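Local coordinates for Lin1840 protein (Listeria innocua serovar 6a, PDB 4ZOC), which probably hydrolyses terminal, non-reducing beta-D-glucosyl residues, releasing beta-D-glucose, as a family 3 glycoside hydrolase linked to beta-1,2-glucan metabolism, at residues A[615-620]-A[716-722]. The protein carries 2 engineered substitutions. Numbering follows the deposited sequence.
Sequences PKELNL and EVEVGGY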
ATOM      1  N   PRO A 615      -4.134 -36.946 -13.316  1.00 18.03           N
ATOM      2  CA  PRO A 615      -4.859 -37.600 -12.206  1.00 23.26           C
ATOM      3  C   PRO A 615      -5.912 -36.716 -11.560  1.00 20.85           C
ATOM      4  O   PRO A 615      -5.764 -35.488 -11.477  1.00 20.14           O
ATOM      5  CB  PRO A 615      -3.768 -37.917 -11.162  1.00 24.34           C
ATOM      6  CG  PRO A 615      -2.544 -37.140 -11.591  1.00 21.67           C
ATOM      7  CD  PRO A 615      -2.694 -36.823 -13.074  1.00 17.32           C
ATOM      8  N   LYS A 616      -6.947 -37.360 -11.065  1.00 18.23           N
ATOM      9  CA  LYS A 616      -8.005 -36.699 -10.363  1.00 22.29           C
ATOM     10  C   LYS A 616      -7.610 -36.577  -8.873  1.00 16.75           C
ATOM     11  O   LYS A 616      -8.132 -35.728  -8.180  1.00 15.58           O
ATOM     12  CB  LYS A 616      -9.325 -37.477 -10.523  1.00 27.66           C
ATOM     13  CG  LYS A 616     -10.361 -36.770 -11.357  1.00 38.94           C
ATOM     14  CD  LYS A 616     -11.254 -35.847 -10.471  1.00 43.75           C
ATOM     15  CE  LYS A 616     -10.506 -35.021  -9.393  1.00 42.15           C
ATOM     16  NZ  LYS A 616     -10.950 -33.611  -9.302  1.00 44.73           N
ATOM     17  N   GLU A 617      -6.675 -37.418  -8.414  1.00 15.85           N
ATOM     18  CA  GLU A 617      -6.232 -37.452  -7.012  1.00 16.27           C
ATOM     19  C   GLU A 617      -4.725 -37.561  -6.969  1.00 14.15           C
ATOM     20  O   GLU A 617      -4.136 -38.019  -7.925  1.00 18.68           O
ATOM     21  CB  GLU A 617      -6.864 -38.656  -6.303  1.00 20.62           C
ATOM     22  CG  GLU A 617      -8.364 -38.472  -6.235  1.00 25.26           C
ATOM     23  CD  GLU A 617      -9.064 -39.490  -5.400  1.00 34.99           C
ATOM     24  OE1 GLU A 617      -9.752 -39.050  -4.477  1.00 39.92           O
ATOM     25  OE2 GLU A 617      -8.884 -40.709  -5.625  1.00 42.15           O
ATOM     26  N   LEU A 618      -4.146 -37.175  -5.835  1.00 11.36           N
ATOM     27  CA  LEU A 618      -2.728 -37.181  -5.568  1.00 13.21           C
ATOM     28  C   LEU A 618      -2.624 -37.389  -4.097  1.00 13.00           C
ATOM     29  O   LEU A 618      -3.508 -36.914  -3.297  1.00 16.13           O
ATOM     30  CB  LEU A 618      -2.167 -35.810  -5.868  1.00 17.11           C
ATOM     31  CG  LEU A 618      -0.851 -35.588  -6.511  1.00 20.59           C
ATOM     32  CD1 LEU A 618      -0.668 -36.488  -7.710  1.00 21.01           C
ATOM     33  CD2 LEU A 618      -0.772 -34.118  -6.873  1.00 20.39           C
ATOM     34  N   ASN A 619      -1.620 -38.133  -3.701  1.00 12.36           N
ATOM     35  CA  ASN A 619      -1.287 -38.225  -2.302  1.00 11.58           C
ATOM     36  C   ASN A 619      -0.554 -36.991  -1.871  1.00 11.44           C
ATOM     37  O   ASN A 619      -0.029 -36.271  -2.700  1.00 12.95           O
ATOM     38  CB  ASN A 619      -0.465 -39.462  -2.064  1.00 12.56           C
ATOM     39  CG  ASN A 619      -1.316 -40.739  -2.127  1.00 12.92           C
ATOM     40  OD1 ASN A 619      -1.003 -41.641  -2.859  1.00 19.73           O
ATOM     41  ND2 ASN A 619      -2.341 -40.812  -1.324  1.00 16.26           N
ATOM     42  N   LEU A 620      -0.539 -36.740  -0.578  1.00 11.23           N
ATOM     43  CA  LEU A 620       0.292 -35.727  -0.035  1.00 10.83           C
ATOM     44  C   LEU A 620       1.718 -36.109  -0.318  1.00 13.98           C
ATOM     45  O   LEU A 620       2.087 -37.315  -0.375  1.00 12.46           O
ATOM     46  CB  LEU A 620       0.079 -35.607   1.455  1.00  9.93           C
ATOM     47  CG  LEU A 620      -1.285 -35.085   1.930  1.00 12.03           C
ATOM     48  CD1 LEU A 620      -1.701 -35.589   3.319  1.00 13.30           C
ATOM     49  CD2 LEU A 620      -1.322 -33.529   1.838  1.00 12.36           C
ATOM     50  N   GLU A 716      -8.839 -29.899 -12.064  1.00 13.27           N
ATOM     51  CA  GLU A 716      -8.953 -30.039 -10.610  1.00 13.44           C
ATOM     52  C   GLU A 716      -8.306 -31.330 -10.169  1.00 13.93           C
ATOM     53  O   GLU A 716      -8.460 -32.393 -10.816  1.00 14.89           O
ATOM     54  CB  GLU A 716     -10.429 -30.031 -10.128  1.00 14.58           C
ATOM     55  CG  GLU A 716     -11.052 -28.719 -10.462  1.00 21.44           C
ATOM     56  CD  GLU A 716     -12.347 -28.423  -9.780  1.00 25.48           C
ATOM     57  OE1 GLU A 716     -12.994 -29.347  -9.334  1.00 22.27           O
ATOM     58  OE2 GLU A 716     -12.701 -27.221  -9.726  1.00 31.90           O
ATOM     59  N   VAL A 717      -7.637 -31.243  -9.014  0.50 15.13           N
ATOM     60  CA  VAL A 717      -6.922 -32.345  -8.386  0.50 12.42           C
ATOM     61  C   VAL A 717      -7.230 -32.328  -6.918  0.50 11.51           C
ATOM     62  O   VAL A 717      -7.091 -31.313  -6.233  0.50 11.35           O
ATOM     63  CB  VAL A 717      -5.404 -32.255  -8.546  0.50 12.22           C
ATOM     64  CG1 VAL A 717      -4.752 -33.410  -7.824  0.50 13.34           C
ATOM     65  CG2 VAL A 717      -5.010 -32.212 -10.015  0.50 11.20           C
ATOM     66  N   GLU A 718      -7.684 -33.455  -6.418  1.00 14.26           N
ATOM     67  CA  GLU A 718      -7.922 -33.572  -5.023  1.00 13.83           C
ATOM     68  C   GLU A 718      -6.693 -34.259  -4.369  1.00 17.72           C
ATOM     69  O   GLU A 718      -6.407 -35.415  -4.642  1.00 16.59           O
ATOM     70  CB  GLU A 718      -9.220 -34.367  -4.776  1.00 14.24           C
ATOM     71  CG  GLU A 718      -9.639 -34.359  -3.321  1.00 17.18           C
ATOM     72  CD  GLU A 718     -10.270 -33.046  -2.845  1.00 19.08           C
ATOM     73  OE1 GLU A 718     -10.099 -32.761  -1.618  1.00 20.07           O
ATOM     74  OE2 GLU A 718     -10.991 -32.350  -3.624  1.00 18.42           O
ATOM     75  N   VAL A 719      -6.037 -33.537  -3.466  1.00 17.02           N
ATOM     76  CA  VAL A 719      -4.893 -33.987  -2.710  1.00 13.96           C
ATOM     77  C   VAL A 719      -5.308 -34.520  -1.360  1.00 15.18           C
ATOM     78  O   VAL A 719      -6.019 -33.860  -0.576  1.00 11.47           O
ATOM     79  CB  VAL A 719      -3.835 -32.845  -2.574  1.00 14.46           C
ATOM     80  CG1 VAL A 719      -2.563 -33.357  -1.904  1.00 15.73           C
ATOM     81  CG2 VAL A 719      -3.410 -32.369  -3.931  1.00 14.81           C
ATOM     82  N   GLY A 720      -4.969 -35.766  -1.078  1.00 14.63           N
ATOM     83  CA  GLY A 720      -5.212 -36.284   0.291  1.00 17.97           C
ATOM     84  C   GLY A 720      -4.596 -37.624   0.561  1.00 17.33           C
ATOM     85  O   GLY A 720      -3.771 -37.999  -0.119  1.00 17.45           O
ATOM     86  N   GLY A 721      -5.020 -38.312   1.604  1.00 19.91           N
ATOM     87  CA  GLY A 721      -4.563 -39.694   1.861  1.00 17.53           C
ATOM     88  C   GLY A 721      -3.286 -39.744   2.638  1.00 16.03           C
ATOM     89  O   GLY A 721      -3.107 -38.984   3.636  1.00 23.11           O
ATOM     90  N   TYR A 722      -2.359 -40.582   2.191  1.00 18.18           N
ATOM     91  CA  TYR A 722      -1.087 -40.700   2.855  1.00 14.21           C
ATOM     92  C   TYR A 722      -0.007 -39.795   2.289  1.00 13.79           C
ATOM     93  O   TYR A 722      -0.206 -39.167   1.253  1.00 14.10           O
ATOM     94  CB  TYR A 722      -0.626 -42.188   2.869  1.00 14.38           C
ATOM     95  CG  TYR A 722      -0.444 -42.770   1.506  1.00 15.26           C
ATOM     96  CD1 TYR A 722       0.709 -42.582   0.825  1.00 14.16           C
ATOM     97  CD2 TYR A 722      -1.487 -43.517   0.879  1.00 16.89           C
ATOM     98  CE1 TYR A 722       0.908 -43.149  -0.466  1.00 17.76           C
ATOM     99  CE2 TYR A 722      -1.306 -44.082  -0.378  1.00 18.94           C
ATOM    100  CZ  TYR A 722      -0.105 -43.875  -1.062  1.00 17.89           C
ATOM    101  OH  TYR A 722       0.115 -44.427  -2.329  1.00 20.68           O
TER
HETATM  102  O   HOH W   1      -6.832 -33.375 -12.835  1.00 21.22           O
HETATM  103  O   HOH W   2      -7.082 -37.498  -2.843  1.00 22.34           O
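With CG of N619 turned beside its own backbone N (chi1 -74°) and the ring of Y722 set between its backbone N and carbonyl carbon (chi1 61°), the amide comes to lie over one face of the phenol ring. ND2 sits 3.5 Å above the ring plane, over its centre, and the amide and ring planes are 33° apart. This pair closes one end of a parallel strand pairing in the fibronectin type III-like domain, where 617-620 forms the outermost strand of a mixed sheet and runs alongside 716-720. The backbones are joined by alternating bonds: E718 N donates almost straight to K616 O (2.9 Å), L618 N reaches E718 O along a more bent path, and G720 N meets L618 O at 2.9 Å. Beyond G720 the chain turns a corner, and the bond from N619 ND2 to G720 O is weak. On one face of the sheet L618 CB rests against CG2 of V719 at 4.1 Å; L618 also packs on F685 and L624. L620 CD2 touches V719 CG1 (3.9 Å). On the other face only the bases of the E617 and E718 side chains come near each other, and the carboxylate of E718 leads away to R284 of the second subunit, where its OE1 forms a salt bridge with NH2, tying this strand to the dimer partner. The side chain of V719 lies about 7 Å from the bound magnesium ion. At the opposite end, the bent chain of K616 brings NZ to a weak bond with E716 O, which also accepts a hydrogen bond from a water that donates to P615 O at 2.7 Å.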